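Local coordinates for protein adhesin competence repressor (Streptococcus pyogenes serotype M3, PDB 5JLU) that represses transcription as a zinc-responsive regulator of the MarR family, binding DNA through winged helix-turn-helix domains and sensing zinc ions, at residues I46-S51 against S109-H114; L55-L60 against I66-V71. All coordinates share one frame; numbering follows the deposited sequence.

Overall arrangement
Interaction 2 lies within the winged helix-turn-helix of this MarR-family subunit, and interaction 1 joins that domain to the long helix 105-127; their centres are about 17 Å apart. Helix 41-52 ties them together: in interaction 1 it meets helix 105-127, and the chain then runs straight through strand 55-56 into helix 57-64, which meets the start of helix 68-80 in interaction 2. Interaction 2 thus falls, in sequence, between the two halves of interaction 1. Helix 41-52 carries M48 toward the zinc-bearing helix and sets I46, L49 and L50 against L55 and L60 of interaction 2, which is consistent with metal binding influencing DNA recognition.

Interaction 1: residues I46-S51 against S109-H114; sequences ILMLLS and SEHTHH. With ZN (zinc ion), chain B.
M48 of helix 41-52 meets H111 and T112 of the long helix 105-127 in a small helix-to-helix contact beside a zinc site, where the winged helix-turn-helix of this MarR-family subunit adjoins the helix that carries two of the zinc ligands. The backbones come nearest at M48 and T112, and the two segments bury 145 Å² between them. M48 does most of the reaching. Its CG stands anti to the backbone N (chi1 176°), which sends the chain straight out toward the other helix before a bend at chi3 (-81°) turns the terminal methyl. M48 CE then sits 3.6 Å from H111 ND1 and 3.5 Å from T112 OG1, touching both the imidazole and the hydroxyl. The methionine chain crosses the histidine side chain at about a right angle, and its sulfur approaches the ring obliquely, with SD 5.2 Å from the ring centroid. The methyl thus touches the ND1 and CE1 part of the ring, while NE2 faces the metal. H111 NE2 binds the zinc ion at 2.1 Å, and three waters complete the shell together with H45, from just before 46-51, and H115, one turn beyond H111 on the same helix. The rings of H45 and H115 also meet that of H111, so the metal bond and these neighbouring rings fix the imidazole. The polar link between the helices is indirect. S51 OG hydrogen-bonds back to the M48 carbonyl within its own helix, and a water donates to this hydroxyl from 2.9 Å. T112 OG1 makes a weak hydrogen bond to A108 O in its own helix. The same water bridges across the gap, its oxygen 3.0 Å from T112 OG1.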
loop_
_atom_site.group_PDB
_atom_site.type_symbol
_atom_site.label_atom_id
_atom_site.label_comp_id
_atom_site.label_asym_id
_atom_site.label_seq_id
_atom_site.Cartn_x
_atom_site.Cartn_y
_atom_site.Cartn_z
ATOM N N ILE A 46 -5.132 -8.636 -10.925
ATOM C CA ILE A 46 -5.760 -9.064 -12.175
ATOM C C ILE A 46 -5.395 -10.525 -12.476
ATOM O O ILE A 46 -6.264 -11.371 -12.796
ATOM C CB ILE A 46 -5.366 -8.141 -13.341
ATOM C CG1 ILE A 46 -6.095 -6.812 -13.137
ATOM C CG2 ILE A 46 -5.682 -8.771 -14.716
ATOM C CD1 ILE A 46 -5.599 -5.696 -14.065
ATOM N N LEU A 47 -4.118 -10.827 -12.434
ATOM C CA LEU A 47 -3.696 -12.178 -12.724
ATOM C C LEU A 47 -4.357 -13.087 -11.687
ATOM O O LEU A 47 -4.937 -14.077 -12.091
ATOM C CB LEU A 47 -2.164 -12.330 -12.767
ATOM C CG LEU A 47 -1.381 -11.575 -13.864
ATOM C CD1 LEU A 47 0.110 -11.766 -13.680
ATOM C CD2 LEU A 47 -1.706 -11.957 -15.265
ATOM N N MET A 48 -4.353 -12.738 -10.380
ATOM C CA MET A 48 -5.063 -13.598 -9.385
ATOM C C MET A 48 -6.538 -13.900 -9.795
ATOM O O MET A 48 -7.005 -15.052 -9.758
ATOM C CB MET A 48 -5.000 -12.978 -7.985
ATOM C CG MET A 48 -5.759 -13.703 -6.890
ATOM S SD MET A 48 -5.455 -13.004 -5.249
ATOM C CE MET A 48 -3.927 -13.764 -4.888
ATOM N N LEU A 49 -7.290 -12.871 -10.164
ATOM C CA LEU A 49 -8.707 -13.080 -10.445
ATOM C C LEU A 49 -8.897 -13.877 -11.755
ATOM O O LEU A 49 -9.846 -14.709 -11.891
ATOM C CB LEU A 49 -9.457 -11.743 -10.511
ATOM C CG LEU A 49 -9.622 -10.978 -9.197
ATOM C CD1 LEU A 49 -10.124 -9.588 -9.499
ATOM C CD2 LEU A 49 -10.622 -11.688 -8.256
ATOM N N LEU A 50 -8.041 -13.601 -12.742
ATOM C CA LEU A 50 -8.108 -14.326 -14.026
ATOM C C LEU A 50 -7.691 -15.786 -13.917
ATOM O O LEU A 50 -8.206 -16.607 -14.673
ATOM C CB LEU A 50 -7.298 -13.628 -15.134
ATOM C CG LEU A 50 -7.957 -12.361 -15.589
ATOM C CD1 LEU A 50 -7.022 -11.564 -16.503
ATOM C CD2 LEU A 50 -9.341 -12.623 -16.187
ATOM N N SER A 51 -6.823 -16.120 -12.953
ATOM C CA SER A 51 -6.364 -17.487 -12.744
ATOM C C SER A 51 -7.508 -18.417 -12.297
ATOM O O SER A 51 -7.424 -19.606 -12.484
ATOM C CB SER A 51 -5.258 -17.553 -11.667
ATOM O OG SER A 51 -5.857 -17.308 -10.385
ATOM N N SER A 109 0.561 -18.111 -9.482
ATOM C CA SER A 109 0.562 -19.098 -8.399
ATOM C C SER A 109 1.338 -18.681 -7.225
ATOM O O SER A 109 0.878 -18.800 -6.114
ATOM C CB SER A 109 1.178 -20.424 -8.862
ATOM O OG SER A 109 0.257 -21.000 -9.697
ATOM N N GLU A 110 2.540 -18.212 -7.471
ATOM C CA GLU A 110 3.378 -17.639 -6.406
ATOM C C GLU A 110 2.811 -16.450 -5.637
ATOM O O GLU A 110 3.028 -16.273 -4.416
ATOM C CB GLU A 110 4.711 -17.181 -7.000
ATOM C CG GLU A 110 5.719 -16.535 -6.035
ATOM C CD GLU A 110 6.156 -17.435 -4.827
ATOM O OE1 GLU A 110 6.831 -16.903 -3.910
ATOM O OE2 GLU A 110 5.863 -18.665 -4.774
ATOM N N HIS A 111 2.196 -15.545 -6.362
ATOM C CA HIS A 111 1.548 -14.431 -5.710
ATOM C C HIS A 111 0.353 -14.960 -4.897
ATOM O O HIS A 111 0.164 -14.551 -3.774
ATOM C CB HIS A 111 1.115 -13.407 -6.749
ATOM C CG HIS A 111 0.276 -12.330 -6.192
ATOM N ND1 HIS A 111 -1.088 -12.251 -6.411
ATOM C CD2 HIS A 111 0.601 -11.314 -5.359
ATOM C CE1 HIS A 111 -1.547 -11.190 -5.776
ATOM N NE2 HIS A 111 -0.542 -10.617 -5.120
ATOM N N THR A 112 -0.383 -15.930 -5.430
ATOM C CA THR A 112 -1.501 -16.512 -4.715
ATOM C C THR A 112 -1.059 -17.243 -3.461
ATOM O O THR A 112 -1.784 -17.281 -2.466
ATOM C CB THR A 112 -2.281 -17.445 -5.621
ATOM O OG1 THR A 112 -2.962 -16.674 -6.594
ATOM C CG2 THR A 112 -3.324 -18.283 -4.886
ATOM N N HIS A 113 0.134 -17.805 -3.501
ATOM C CA HIS A 113 0.634 -18.614 -2.397
ATOM C C HIS A 113 1.109 -17.691 -1.289
ATOM O O HIS A 113 0.877 -17.973 -0.106
ATOM C CB HIS A 113 1.724 -19.610 -2.881
ATOM C CG HIS A 113 2.491 -20.245 -1.759
ATOM N ND1 HIS A 113 1.977 -21.265 -0.973
ATOM C CD2 HIS A 113 3.707 -19.953 -1.250
ATOM C CE1 HIS A 113 2.853 -21.578 -0.041
ATOM N NE2 HIS A 113 3.915 -20.803 -0.195
ATOM N N HIS A 114 1.753 -16.580 -1.648
ATOM C CA HIS A 114 2.084 -15.528 -0.651
ATOM C C HIS A 114 0.847 -14.903 0.049
ATOM O O HIS A 114 0.930 -14.561 1.227
ATOM C CB HIS A 114 2.959 -14.410 -1.266
ATOM C CG HIS A 114 4.384 -14.829 -1.542
ATOM N ND1 HIS A 114 5.386 -13.924 -1.836
ATOM C CD2 HIS A 114 4.975 -16.053 -1.541
ATOM C CE1 HIS A 114 6.526 -14.570 -2.011
ATOM N NE2 HIS A 114 6.305 -15.863 -1.834
HETATM ZN ZN ZN B . -1.163 -9.113 -3.759
HETATM O O HOH W 1 -3.637 -18.451 -8.941
HETATM O O HOH W 2 -1.611 -7.489 -2.384
HETATM O O HOH W 3 -0.159 -7.615 -5.019
HETATM O O HOH W 4 0.600 -9.241 -2.768
#

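Interaction 2: residues L55-L60 against I66-V71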
loop_
_atom_site.group_PDB
_atom_site.type_symbol
_atom_site.label_atom_id
_atom_site.label_comp_id
_atom_site.label_asym_id
_atom_site.label_seq_id
_atom_site.Cartn_x
_atom_site.Cartn_y
_atom_site.Cartn_z
ATOM N N LEU A 55 -12.608 -13.320 -17.356
ATOM C CA LEU A 55 -13.397 -12.138 -16.979
ATOM C C LEU A 55 -13.156 -11.046 -17.975
ATOM O O LEU A 55 -12.147 -11.052 -18.703
ATOM C CB LEU A 55 -13.059 -11.606 -15.544
ATOM C CG LEU A 55 -13.183 -12.493 -14.294
ATOM C CD1 LEU A 55 -12.355 -11.966 -13.097
ATOM C CD2 LEU A 55 -14.643 -12.653 -13.878
ATOM N N THR A 56 -14.045 -10.072 -17.946
ATOM C CA THR A 56 -13.891 -8.890 -18.756
ATOM C C THR A 56 -13.167 -7.782 -18.025
ATOM O O THR A 56 -13.024 -7.798 -16.800
ATOM C CB THR A 56 -15.285 -8.327 -19.185
ATOM O OG1 THR A 56 -16.105 -8.113 -18.027
ATOM C CG2 THR A 56 -15.977 -9.289 -20.104
ATOM N N ASN A 57 -12.799 -6.770 -18.788
ATOM C CA ASN A 57 -12.289 -5.554 -18.239
ATOM C C ASN A 57 -13.231 -5.029 -17.121
ATOM O O ASN A 57 -12.827 -4.718 -15.985
ATOM C CB ASN A 57 -12.082 -4.539 -19.393
ATOM C CG ASN A 57 -11.672 -3.155 -18.906
ATOM O OD1 ASN A 57 -10.579 -2.663 -19.204
ATOM N ND2 ASN A 57 -12.556 -2.522 -18.131
ATOM N N THR A 58 -14.506 -4.987 -17.432
ATOM C CA THR A 58 -15.497 -4.429 -16.501
ATOM C C THR A 58 -15.762 -5.365 -15.277
ATOM O O THR A 58 -15.934 -4.878 -14.193
ATOM C CB THR A 58 -16.774 -3.884 -17.220
ATOM O OG1 THR A 58 -17.932 -4.241 -16.463
ATOM C CG2 THR A 58 -16.943 -4.331 -18.735
ATOM N N ASP A 59 -15.717 -6.690 -15.408
ATOM C CA ASP A 59 -15.791 -7.560 -14.204
ATOM C C ASP A 59 -14.593 -7.269 -13.296
ATOM O O ASP A 59 -14.732 -7.246 -12.118
ATOM C CB ASP A 59 -15.677 -9.025 -14.550
ATOM C CG ASP A 59 -16.850 -9.551 -15.415
ATOM O OD1 ASP A 59 -17.987 -9.093 -15.162
ATOM O OD2 ASP A 59 -16.609 -10.415 -16.335
ATOM N N LEU A 60 -13.408 -7.105 -13.896
ATOM C CA LEU A 60 -12.156 -6.844 -13.169
ATOM C C LEU A 60 -12.237 -5.545 -12.497
ATOM O O LEU A 60 -11.872 -5.472 -11.347
ATOM C CB LEU A 60 -10.947 -6.833 -14.135
ATOM C CG LEU A 60 -10.600 -8.245 -14.676
ATOM C CD1 LEU A 60 -9.617 -8.185 -15.867
ATOM C CD2 LEU A 60 -10.051 -9.147 -13.574
ATOM N N ILE A 66 -11.666 -0.377 -9.144
ATOM C CA ILE A 66 -10.807 0.667 -9.691
ATOM C C ILE A 66 -11.430 1.044 -11.034
ATOM O O ILE A 66 -12.339 0.345 -11.472
ATOM C CB ILE A 66 -9.337 0.201 -9.820
ATOM C CG1 ILE A 66 -9.256 -1.066 -10.704
ATOM C CG2 ILE A 66 -8.771 -0.102 -8.439
ATOM C CD1 ILE A 66 -7.841 -1.463 -11.094
ATOM N N SER A 67 -10.952 2.104 -11.692
ATOM C CA SER A 67 -11.566 2.476 -12.984
ATOM C C SER A 67 -11.322 1.410 -14.071
ATOM O O SER A 67 -10.329 0.634 -14.036
ATOM C CB SER A 67 -11.052 3.804 -13.470
ATOM O OG SER A 67 -9.649 3.728 -13.748
ATOM N N GLN A 68 -12.237 1.405 -15.028
ATOM C CA GLN A 68 -12.119 0.621 -16.200
ATOM C C GLN A 68 -10.894 1.027 -16.950
ATOM O O GLN A 68 -10.283 0.157 -17.589
ATOM C CB GLN A 68 -13.348 0.736 -17.116
ATOM C CG GLN A 68 -14.528 -0.084 -16.613
ATOM C CD GLN A 68 -15.412 -0.573 -17.741
ATOM O OE1 GLN A 68 -15.018 -1.441 -18.545
ATOM N NE2 GLN A 68 -16.609 -0.016 -17.820
ATOM N N ALA A 69 -10.517 2.300 -16.851
ATOM C CA ALA A 69 -9.344 2.799 -17.568
ATOM C C ALA A 69 -8.020 2.333 -16.887
ATOM O O ALA A 69 -7.032 2.047 -17.558
ATOM C CB ALA A 69 -9.423 4.328 -17.727
ATOM N N ALA A 70 -8.009 2.224 -15.564
ATOM C CA ALA A 70 -6.864 1.660 -14.835
ATOM C C ALA A 70 -6.724 0.170 -15.206
ATOM O O ALA A 70 -5.633 -0.324 -15.365
ATOM C CB ALA A 70 -7.020 1.842 -13.318
ATOM N N VAL A 71 -7.841 -0.522 -15.403
ATOM C CA VAL A 71 -7.770 -1.932 -15.787
ATOM C C VAL A 71 -7.220 -2.073 -17.206
ATOM O O VAL A 71 -6.379 -2.900 -17.414
ATOM C CB VAL A 71 -9.113 -2.671 -15.679
ATOM C CG1 VAL A 71 -8.977 -4.090 -16.220
ATOM C CG2 VAL A 71 -9.574 -2.722 -14.206
#
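N57 and Q68 cross with their amide planes turned 51° apart, at the place where the first turns of helices 57-64 and 68-80 face each other. N57 ND2 lies 2.7 Å from Q68 OE1, but the N-H does not point at the oxygen well enough to make a hydrogen bond. The firmer polar anchor of N57 is T72, whose hydroxyl OG1 shares its single proton between two acceptors, N57 OD1 and the Q68 carbonyl. With CG anti to the backbone N (chi1 174°), the asparagine amide is carried across to the second helix, where it slides past V71 in the opposite direction; OD1 is 3.7 Å from V71 CG1. Q68 runs extended beyond CG and lies alongside T58, both side chains pointing the same way, with OE1 3.3 Å from T58 CB. These are the two helices of the helix-turn-helix, 68-80 being the probable DNA-recognition helix, as in other MarR proteins. Further into the protein the contact becomes apolar: V71, buried and directed at the opposing helix, meets L60 at about a right angle, with V71 CG1 4.0 Å from L60 CB. V71 also packs on A61, one residue beyond L60, and L60 on I46 of helix 41-52, which brings a third helix to this side. Each helix is capped at its start. T56 and D59 form a capping box, in which D59 N donates to T56 OG1 and T56 N donates to D59 OD2 nearly straight at 173°, meeting the carboxylate oxygen on its anti side, tilted out of the carboxylate plane. S67 is the N-cap of helix 68-80, its OG accepting from A70 N at 2.9 Å. Next to this cap, I66 and A70 pack against N24 of the second subunit.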